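Enoyl-CoA hydratase/carnithine racemase (Thermus thermophilus JL-18, PDB 6SL9) catalyses the isomerisation that forms oxepin-CoA in bacterial phenylacetic acid catabolism, a step also linked to secondary metabolism such as that of tropodithietic acid. Local coordinates at the interface of chains A and B. Sequence-based numbering; all coordinates share one arbitrary frame. Chains: chain A/B, Enoyl-CoA hydratase/carnithine racemase.

Contact 1: the interface of chains A and B. Residues chain A 81-82, 85, 141-142; chain B 224-225, 227-228.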
ATOM      1  N   LEU A  81      19.316  -1.248 -19.071  1.00 12.45           N
ATOM      2  CA  LEU A  81      18.097  -1.718 -18.389  1.00 11.32           C
ATOM      3  C   LEU A  81      17.039  -2.157 -19.376  1.00 11.73           C
ATOM      4  O   LEU A  81      16.391  -3.181 -19.135  1.00 12.55           O
ATOM      5  CB  LEU A  81      17.604  -0.658 -17.393  1.00 12.35           C
ATOM      6  CG  LEU A  81      18.481  -0.486 -16.143  1.00 12.75           C
ATOM      7  CD1 LEU A  81      18.040   0.777 -15.407  1.00 12.60           C
ATOM      8  CD2 LEU A  81      18.439  -1.689 -15.212  1.00 12.99           C
ATOM      9  N   ARG A  82      16.922  -1.493 -20.526  1.00 12.96           N
ATOM     10  CA  ARG A  82      15.944  -1.985 -21.497  1.00 14.59           C
ATOM     11  C   ARG A  82      16.322  -3.394 -21.921  1.00 13.69           C
ATOM     12  O   ARG A  82      15.434  -4.233 -22.140  1.00 15.99           O
ATOM     13  CB  ARG A  82      15.815  -1.058 -22.717  1.00 14.94           C
ATOM     14  CG  ARG A  82      14.976   0.164 -22.392  1.00 17.16           C
ATOM     15  CD  ARG A  82      14.747   1.006 -23.661  1.00 20.05           C
ATOM     16  NE  ARG A  82      14.019   2.232 -23.397  1.00 22.39           N
ATOM     17  CZ  ARG A  82      12.703   2.339 -23.142  1.00 20.63           C
ATOM     18  NH1 ARG A  82      11.941   1.259 -23.139  1.00 23.76           N
ATOM     19  NH2 ARG A  82      12.172   3.539 -22.886  1.00 20.89           N
ATOM     20  N   ASN A  85      15.866  -5.800 -18.560  1.00 12.54           N
ATOM     21  CA  ASN A  85      14.591  -5.751 -17.792  1.00 12.10           C
ATOM     22  C   ASN A  85      13.792  -7.021 -18.045  1.00 12.97           C
ATOM     23  O   ASN A  85      12.968  -7.366 -17.214  1.00 12.02           O
ATOM     24  CB  ASN A  85      13.789  -4.463 -18.064  1.00 12.19           C
ATOM     25  CG  ASN A  85      14.201  -3.261 -17.252  1.00 11.76           C
ATOM     26  OD1 ASN A  85      14.794  -3.395 -16.188  1.00 13.56           O
ATOM     27  ND2 ASN A  85      13.834  -2.064 -17.708  1.00 13.78           N
ATOM     28  N   SER A 141      15.617  -2.266 -11.516  1.00 10.77           N
ATOM     29  CA  SER A 141      15.337  -3.702 -11.478  1.00 10.99           C
ATOM     30  C   SER A 141      14.043  -3.983 -10.712  1.00 10.07           C
ATOM     31  O   SER A 141      13.886  -5.084 -10.092  1.00 11.29           O
ATOM     32  CB  SER A 141      16.536  -4.467 -10.925  1.00 13.04           C
ATOM     33  OG  SER A 141      17.725  -4.093 -11.570  1.00 14.63           O
ATOM     34  N   GLY A 142      13.083  -3.081 -10.801  1.00 10.48           N
ATOM     35  CA  GLY A 142      11.788  -3.222 -10.179  1.00 11.33           C
ATOM     36  C   GLY A 142      11.722  -2.778  -8.723  1.00 10.53           C
ATOM     37  O   GLY A 142      10.624  -2.892  -8.152  1.00 11.57           O
TER
ATOM     38  N   LEU B 224       9.276  -0.614 -15.145  1.00 10.98           N
ATOM     39  CA  LEU B 224      10.610  -0.967 -15.622  1.00 10.65           C
ATOM     40  C   LEU B 224      11.092   0.021 -16.676  1.00 10.73           C
ATOM     41  O   LEU B 224      12.265   0.388 -16.706  1.00 11.07           O
ATOM     42  CB  LEU B 224      10.635  -2.404 -16.105  1.00 11.33           C
ATOM     43  CG  LEU B 224      10.483  -3.473 -15.028  1.00 11.48           C
ATOM     44  CD1 LEU B 224      10.330  -4.851 -15.680  1.00 13.66           C
ATOM     45  CD2 LEU B 224      11.596  -3.419 -13.983  1.00 13.35           C
ATOM     46  N   ALA B 225      10.238   0.375 -17.633  1.00 10.88           N
ATOM     47  CA  ALA B 225      10.593   1.332 -18.689  1.00 10.87           C
ATOM     48  C   ALA B 225      10.934   2.690 -18.084  1.00 10.64           C
ATOM     49  O   ALA B 225      11.892   3.338 -18.487  1.00 12.03           O
ATOM     50  CB  ALA B 225       9.476   1.428 -19.685  1.00 11.53           C
ATOM     51  N   GLU B 227      11.957   3.282 -14.932  1.00 11.18           N
ATOM     52  CA  GLU B 227      13.254   3.091 -14.263  1.00 10.61           C
ATOM     53  C   GLU B 227      14.404   3.212 -15.263  1.00 10.46           C
ATOM     54  O   GLU B 227      15.425   3.860 -14.992  1.00 11.79           O
ATOM     55  CB  GLU B 227      13.292   1.758 -13.541  1.00 10.92           C
ATOM     56  CG  GLU B 227      12.489   1.655 -12.265  1.00 11.17           C
ATOM     57  CD  GLU B 227      12.464   0.285 -11.595  1.00 11.43           C
ATOM     58  OE1 GLU B 227      11.916   0.136 -10.464  1.00 13.01           O
ATOM     59  OE2 GLU B 227      12.985  -0.663 -12.246  1.00 12.63           O
ATOM     60  N   ALA B 228      14.252   2.599 -16.419  1.00 10.23           N
ATOM     61  CA  ALA B 228      15.322   2.652 -17.447  1.00 10.56           C
ATOM     62  C   ALA B 228      15.558   4.108 -17.872  1.00 11.09           C
ATOM     63  O   ALA B 228      16.697   4.538 -17.973  1.00 11.93           O
ATOM     64  CB  ALA B 228      14.973   1.753 -18.620  1.00 11.12           C
TER
HETATM   65  O   HOH W   1      14.934  -1.365 -14.145  1.00 12.25           O
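B:Glu227 meets the backbone of A:Gly142, and B:Leu224 lies against A:Asn85, where helix 220-235 of one crotonase-fold subunit docks on helix 77-93 and the loop before helix 143-151 of its neighbour, in an assembly that has the trimeric form familiar in this family. The polar link is made by the carboxylate. The side chain of B:Glu227 is extended beyond CG (chi2 176°), and its OE2 accepts a hydrogen bond from A:Gly142 N at 2.8 Å. The bond is fairly straight (161° at the hydrogen) and uses the syn lone pair of OE2. OE2 of B:Glu227 also reaches water 1 at 2.8 Å. That water is also held by the backbone amide of A:Ser141 (N to water 2.9 Å) and by the amide oxygen OD1 of A:Asn85. An alanine in place of B:Glu227 would probably leave the amide of A:Gly142 without this acceptor and take from water 1 this carboxylate partner. Apolar packing flanks this network. B:Leu224 and A:Asn85 run alongside each other in opposite directions, with B:Leu224 CB 3.8 Å from A:Asn85 CG. The branch methyl CD2 of B:Leu224 turns to the glycine and rests 3.8 Å from A:Gly142 CA. One helical turn further along, the methyl of B:Ala228 fits against A:Leu81, CB to CB at 3.8 Å, while CG of the extended A:Arg82 approaches the same methyl.

Contact 2: the interface of chains A and B. Residues chain A 145, 149, 216-217; chain B 215-218.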
ATOM      1  N   PHE A 145       8.977  -0.311  -7.940  1.00 11.37           N
ATOM      2  CA  PHE A 145       7.652  -0.973  -7.994  1.00 10.61           C
ATOM      3  C   PHE A 145       7.451  -1.723  -6.698  1.00 10.12           C
ATOM      4  O   PHE A 145       6.430  -1.536  -6.017  1.00 11.51           O
ATOM      5  CB  PHE A 145       7.637  -1.804  -9.258  1.00 10.49           C
ATOM      6  CG  PHE A 145       6.372  -2.610  -9.449  1.00 10.55           C
ATOM      7  CD1 PHE A 145       6.262  -3.881  -8.914  1.00 11.58           C
ATOM      8  CD2 PHE A 145       5.326  -2.167 -10.237  1.00 12.01           C
ATOM      9  CE1 PHE A 145       5.107  -4.614  -9.041  1.00 12.28           C
ATOM     10  CE2 PHE A 145       4.181  -2.946 -10.456  1.00 13.29           C
ATOM     11  CZ  PHE A 145       4.073  -4.184  -9.853  1.00 13.35           C
ATOM     12  N   ARG A 149       5.078  -1.162  -2.403  1.00 11.71           N
ATOM     13  CA  ARG A 149       4.002  -2.167  -2.214  1.00 12.16           C
ATOM     14  C   ARG A 149       4.308  -3.042  -0.976  1.00 12.14           C
ATOM     15  O   ARG A 149       3.375  -3.439  -0.239  1.00 13.99           O
ATOM     16  CB  ARG A 149       3.928  -3.012  -3.522  1.00 13.79           C
ATOM     17  CG  ARG A 149       3.379  -2.210  -4.718  1.00 14.43           C
ATOM     18  CD  ARG A 149       3.537  -2.922  -6.033  1.00 11.67           C
ATOM     19  NE  ARG A 149       2.790  -2.413  -7.162  1.00 15.08           N
ATOM     20  CZ  ARG A 149       3.014  -1.236  -7.721  1.00 14.88           C
ATOM     21  NH1 ARG A 149       4.103  -0.573  -7.354  1.00 15.16           N
ATOM     22  NH2 ARG A 149       2.285  -0.800  -8.766  1.00 19.10           N
ATOM     23  N   TYR A 216      -2.777  -3.025  -7.948  1.00 17.43           N
ATOM     24  CA  TYR A 216      -2.829  -1.592  -7.591  1.00 14.82           C
ATOM     25  C   TYR A 216      -3.257  -0.697  -8.769  1.00 13.82           C
ATOM     26  O   TYR A 216      -3.797   0.380  -8.525  1.00 15.06           O
ATOM     27  CB  TYR A 216      -1.480  -1.125  -7.034  1.00 15.94           C
ATOM     28  CG  TYR A 216      -1.123  -1.772  -5.713  1.00 17.48           C
ATOM     29  CD1 TYR A 216      -1.639  -1.318  -4.518  1.00 20.71           C
ATOM     30  CD2 TYR A 216      -0.330  -2.904  -5.692  1.00 18.14           C
ATOM     31  CE1 TYR A 216      -1.339  -1.922  -3.312  1.00 21.12           C
ATOM     32  CE2 TYR A 216      -0.029  -3.525  -4.505  1.00 19.54           C
ATOM     33  CZ  TYR A 216      -0.492  -3.009  -3.312  1.00 20.37           C
ATOM     34  OH  TYR A 216      -0.085  -3.621  -2.164  1.00 20.43           O
ATOM     35  N   ARG A 217      -2.978  -1.107  -9.994  1.00 14.38           N
ATOM     36  CA  ARG A 217      -3.295  -0.262 -11.161  1.00 15.81           C
ATOM     37  C   ARG A 217      -4.705  -0.482 -11.671  1.00 15.37           C
ATOM     38  O   ARG A 217      -5.090   0.271 -12.534  1.00 17.62           O
ATOM     39  CB  ARG A 217      -2.272  -0.480 -12.258  1.00 17.87           C
ATOM     40  CG  ARG A 217      -2.368  -1.822 -12.963  1.00 18.10           C
ATOM     41  CD  ARG A 217      -1.367  -1.933 -14.065  1.00 24.08           C
ATOM     42  NE  ARG A 217      -1.933  -1.330 -15.249  1.00 39.83           N
ATOM     43  CZ  ARG A 217      -2.622  -1.975 -16.174  1.00 41.98           C
ATOM     44  NH1 ARG A 217      -2.796  -3.286 -16.097  1.00 37.78           N
ATOM     45  NH2 ARG A 217      -3.102  -1.297 -17.198  1.00 52.77           N
TER
ATOM     46  N   THR B 215       4.410   5.023  -8.780  1.00 17.08           N
ATOM     47  CA  THR B 215       4.615   3.530  -8.656  1.00 27.36           C
ATOM     48  C   THR B 215       3.264   2.798  -8.683  1.00 23.23           C
ATOM     49  O   THR B 215       3.123   1.680  -9.288  1.00 25.04           O
ATOM     50  CB  THR B 215       5.435   3.181  -7.402  1.00 38.19           C
ATOM     51  OG1 THR B 215       5.627   1.723  -7.497  1.00 41.16           O
ATOM     52  CG2 THR B 215       4.725   3.635  -6.131  1.00 43.76           C
ATOM     53  N   TYR B 216       2.272   3.290  -8.003  1.00 17.43           N
ATOM     54  CA  TYR B 216       1.079   2.438  -7.814  1.00 14.82           C
ATOM     55  C   TYR B 216       0.219   2.322  -9.086  1.00 13.82           C
ATOM     56  O   TYR B 216      -0.482   1.322  -9.233  1.00 15.06           O
ATOM     57  CB  TYR B 216       0.229   2.952  -6.645  1.00 15.94           C
ATOM     58  CG  TYR B 216       0.924   2.834  -5.306  1.00 17.48           C
ATOM     59  CD1 TYR B 216       0.956   1.648  -4.605  1.00 20.71           C
ATOM     60  CD2 TYR B 216       1.625   3.911  -4.796  1.00 18.14           C
ATOM     61  CE1 TYR B 216       1.612   1.528  -3.394  1.00 21.12           C
ATOM     62  CE2 TYR B 216       2.291   3.809  -3.600  1.00 19.54           C
ATOM     63  CZ  TYR B 216       2.247   2.635  -2.876  1.00 20.37           C
ATOM     64  OH  TYR B 216       2.856   2.627  -1.656  1.00 20.43           O
ATOM     65  N   ARG B 217       0.236   3.328  -9.942  1.00 14.38           N
ATOM     66  CA  ARG B 217      -0.620   3.310 -11.142  1.00 15.81           C
ATOM     67  C   ARG B 217       0.041   2.619 -12.318  1.00 15.37           C
ATOM     68  O   ARG B 217      -0.648   2.437 -13.293  1.00 17.62           O
ATOM     69  CB  ARG B 217      -1.048   4.719 -11.501  1.00 17.87           C
ATOM     70  CG  ARG B 217       0.055   5.596 -12.068  1.00 18.10           C
ATOM     71  CD  ARG B 217      -0.461   6.944 -12.450  1.00 24.08           C
ATOM     72  NE  ARG B 217      -1.004   6.857 -13.785  1.00 39.83           N
ATOM     73  CZ  ARG B 217      -0.331   7.097 -14.896  1.00 41.98           C
ATOM     74  NH1 ARG B 217       0.927   7.507 -14.850  1.00 37.78           N
ATOM     75  NH2 ARG B 217      -0.947   6.960 -16.054  1.00 52.77           N
ATOM     76  N   LEU B 218       1.332   2.339 -12.236  1.00 14.22           N
ATOM     77  CA  LEU B 218       2.027   1.700 -13.383  1.00 13.94           C
ATOM     78  C   LEU B 218       1.938   0.191 -13.334  1.00 12.93           C
ATOM     79  O   LEU B 218       2.005  -0.410 -12.272  1.00 14.19           O
ATOM     80  CB  LEU B 218       3.481   2.139 -13.390  1.00 14.79           C
ATOM     81  CG  LEU B 218       3.709   3.641 -13.558  1.00 15.71           C
ATOM     82  CD1 LEU B 218       5.211   3.888 -13.668  1.00 18.31           C
ATOM     83  CD2 LEU B 218       3.025   4.195 -14.805  1.00 17.29           C
TER
HETATM   84  O   HOH W   2      -3.654   2.805 -13.364  0.33 24.53           O
HETATM   85  O   HOH W   3      -0.977   1.598 -15.952  1.00 25.32           O
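CG of A:Arg149 is anti to its carbonyl carbon (chi1 -70°) and the chain runs extended to NE, carrying the guanidinium across to B:Thr215, which is poorly ordered and is modelled with OG1 anti to its backbone N (chi1 -176°), the hydroxyl turned towards the arginine. The two side chains pass antiparallel, and as modelled the guanidinium holds the threonine end-on. NH2 of A:Arg149 donates to the carbonyl O of B:Thr215 at 2.7 Å. NH1 of A:Arg149 donates a bent bond (136° at the hydrogen) to OG1 of B:Thr215 at 2.8 Å, though the placement of this hydroxyl is less certain; both acceptors lie near the guanidinium plane. NH1 of A:Arg149 also donates to A:Phe145 O, 2.9 Å away within its own chain, which helps to fix the rotation of the group. The ring of A:Phe145 supports one guanidinium face from its rim, and its edge points in plane to B:Leu218 O. Beside this grip, A:Tyr216 and B:Tyr216 run abreast with their hydroxyl ends on the same side, CD1 to CD1 at 3.9 Å. Water 2 joins the carbonyl oxygens of A:Arg217 and B:Arg217, and water 3 links A:Arg217 NE (3.2 Å) to B:Arg217 O. The 3-10 turns 215-217, between helices 202-214 and 220-235, thus come together as like elements, probably near the centre of the trimer, with helix 143-151 of chain A alongside.

Contact 3: the interface of chains A and B. Residues chain A 148, 152-154, 157; chain B 149-150, 216.
A:Leu153 packs on B:Arg149 and B:Leu150, and its side chain can be followed outward atom by atom. A:Leu153 CB lies 3.4 Å from the carbonyl O of B:Arg149. CG, anti to the backbone N (chi1 177°), meets CD2 of B:Leu150. Of the two branches, CD2 makes the contact across the interface: A:Leu153 CD2 sits 3.8 Å from B:Leu150 CD2 and also meets B:Arg149 CB, fitting between the two neighbours at a slant. The backbone of A:Leu153 adds a hydrogen bond, N to B:Arg149 O at 3.0 Å. The methyl CD2 of B:Leu150 goes on to touch A:Ala154 CA and comes near the side-chain oxygen of A:Gln157, so that it is bordered by one turn of the helix. On the other flank, the phenol of B:Tyr216 leans its CZ against A:Pro148 CB at 3.8 Å, and its hydroxyl OH is 2.6 Å from water 4, which bridges to A:Pro148 O. The site lies where helix 143-151 of chain A passes through A:Gly152 into helix 153-162. The amino end of that second helix faces the carboxyl end of helix 143-151 of chain B, an arrangement in which the helix dipoles are likely to favour each other.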
ATOM      1  N   PRO A 148       7.558   0.176  -2.367  1.00 10.84           N
ATOM      2  CA  PRO A 148       6.408   0.799  -1.737  1.00 11.95           C
ATOM      3  C   PRO A 148       5.250  -0.181  -1.502  1.00 11.82           C
ATOM      4  O   PRO A 148       4.532  -0.043  -0.508  1.00 14.51           O
ATOM      5  CB  PRO A 148       6.020   1.911  -2.689  1.00 12.98           C
ATOM      6  CG  PRO A 148       7.157   2.043  -3.676  1.00 17.47           C
ATOM      7  CD  PRO A 148       7.907   0.781  -3.677  1.00 11.99           C
ATOM      8  N   GLY A 152       5.122  -0.054   2.229  1.00 14.13           N
ATOM      9  CA  GLY A 152       4.367   1.206   2.234  1.00 13.65           C
ATOM     10  C   GLY A 152       5.232   2.380   1.811  1.00 12.20           C
ATOM     11  O   GLY A 152       6.470   2.324   1.857  1.00 13.37           O
ATOM     12  N   LEU A 153       4.600   3.479   1.423  1.00 12.85           N
ATOM     13  CA  LEU A 153       5.346   4.627   0.878  1.00 12.29           C
ATOM     14  C   LEU A 153       6.239   5.272   1.947  1.00 11.09           C
ATOM     15  O   LEU A 153       7.345   5.731   1.620  1.00 11.75           O
ATOM     16  CB  LEU A 153       4.364   5.636   0.309  1.00 12.52           C
ATOM     17  CG  LEU A 153       4.990   6.905  -0.221  1.00 13.35           C
ATOM     18  CD1 LEU A 153       5.959   6.631  -1.352  1.00 16.44           C
ATOM     19  CD2 LEU A 153       3.913   7.895  -0.655  1.00 16.13           C
ATOM     20  N   ALA A 154       5.787   5.344   3.188  1.00 12.37           N
ATOM     21  CA  ALA A 154       6.574   6.081   4.204  1.00 12.10           C
ATOM     22  C   ALA A 154       7.923   5.412   4.425  1.00 12.06           C
ATOM     23  O   ALA A 154       8.977   6.079   4.400  1.00 12.57           O
ATOM     24  CB  ALA A 154       5.801   6.147   5.505  1.00 14.45           C
ATOM     25  N   GLN A 157      10.200   5.738   1.260  1.00 12.08           N
ATOM     26  CA  GLN A 157      10.906   7.063   1.171  1.00 13.29           C
ATOM     27  C   GLN A 157      12.185   7.011   1.969  1.00 12.69           C
ATOM     28  O   GLN A 157      13.265   7.461   1.487  1.00 14.14           O
ATOM     29  CB  GLN A 157       9.992   8.161   1.769  1.00 13.37           C
ATOM     30  CG  GLN A 157       8.885   8.509   0.812  1.00 14.25           C
ATOM     31  CD  GLN A 157       7.842   9.378   1.521  1.00 12.82           C
ATOM     32  OE1 GLN A 157       7.490   9.180   2.710  1.00 13.40           O
ATOM     33  NE2 GLN A 157       7.277  10.223   0.712  1.00 13.85           N
TER
ATOM     34  N   ARG B 149      -1.457   5.494   0.780  1.00 11.71           N
ATOM     35  CA  ARG B 149      -0.090   5.043   0.418  1.00 12.16           C
ATOM     36  C   ARG B 149       0.813   5.030   1.674  1.00 12.14           C
ATOM     37  O   ARG B 149       1.684   4.141   1.814  1.00 13.99           O
ATOM     38  CB  ARG B 149       0.442   6.021  -0.673  1.00 13.79           C
ATOM     39  CG  ARG B 149      -0.290   5.865  -2.020  1.00 14.43           C
ATOM     40  CD  ARG B 149       0.028   6.960  -3.000  1.00 11.67           C
ATOM     41  NE  ARG B 149      -0.348   6.752  -4.380  1.00 15.08           N
ATOM     42  CZ  ARG B 149      -1.601   6.682  -4.798  1.00 14.88           C
ATOM     43  NH1 ARG B 149      -2.559   7.012  -3.940  1.00 15.16           N
ATOM     44  NH2 ARG B 149      -1.904   6.477  -6.094  1.00 19.10           N
ATOM     45  N   LEU B 150       0.673   6.035   2.554  1.00 11.71           N
ATOM     46  CA  LEU B 150       1.561   6.175   3.721  1.00 13.26           C
ATOM     47  C   LEU B 150       1.173   5.211   4.837  1.00 14.77           C
ATOM     48  O   LEU B 150       2.107   4.736   5.512  1.00 19.68           O
ATOM     49  CB  LEU B 150       1.546   7.612   4.229  1.00 13.54           C
ATOM     50  CG  LEU B 150       2.143   8.662   3.301  1.00 11.82           C
ATOM     51  CD1 LEU B 150       1.890  10.034   3.873  1.00 13.75           C
ATOM     52  CD2 LEU B 150       3.634   8.434   3.093  1.00 14.11           C
ATOM     53  N   TYR B 216       2.272   3.290  -8.003  1.00 17.43           N
ATOM     54  CA  TYR B 216       1.079   2.438  -7.814  1.00 14.82           C
ATOM     55  C   TYR B 216       0.219   2.322  -9.086  1.00 13.82           C
ATOM     56  O   TYR B 216      -0.482   1.322  -9.233  1.00 15.06           O
ATOM     57  CB  TYR B 216       0.229   2.952  -6.645  1.00 15.94           C
ATOM     58  CG  TYR B 216       0.924   2.834  -5.306  1.00 17.48           C
ATOM     59  CD1 TYR B 216       0.956   1.648  -4.605  1.00 20.71           C
ATOM     60  CD2 TYR B 216       1.625   3.911  -4.796  1.00 18.14           C
ATOM     61  CE1 TYR B 216       1.612   1.528  -3.394  1.00 21.12           C
ATOM     62  CE2 TYR B 216       2.291   3.809  -3.600  1.00 19.54           C
ATOM     63  CZ  TYR B 216       2.247   2.635  -2.876  1.00 20.37           C
ATOM     64  OH  TYR B 216       2.856   2.627  -1.656  1.00 20.43           O
TER
HETATM   65  O   HOH W   4       1.535   0.913  -0.202  1.00 44.58           O

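Contact 2 lies between the others: the centre of its C-alpha atoms is about 15 Å from that of contact 1 and about 10 Å from that of contact 3, whereas the centres of contacts 1 and 3 are about 20 Å apart. B:Tyr216 belongs to both contact 2 and contact 3. Helix 143-151 of chain A serves both as well, while contact 1 uses the loop just before that helix. On chain B, the 3-10 turn of contact 2 leads towards helix 220-235 of contact 1. The three are parts of one interface, which, repeated in each copy, probably joins the three subunits of the assembly.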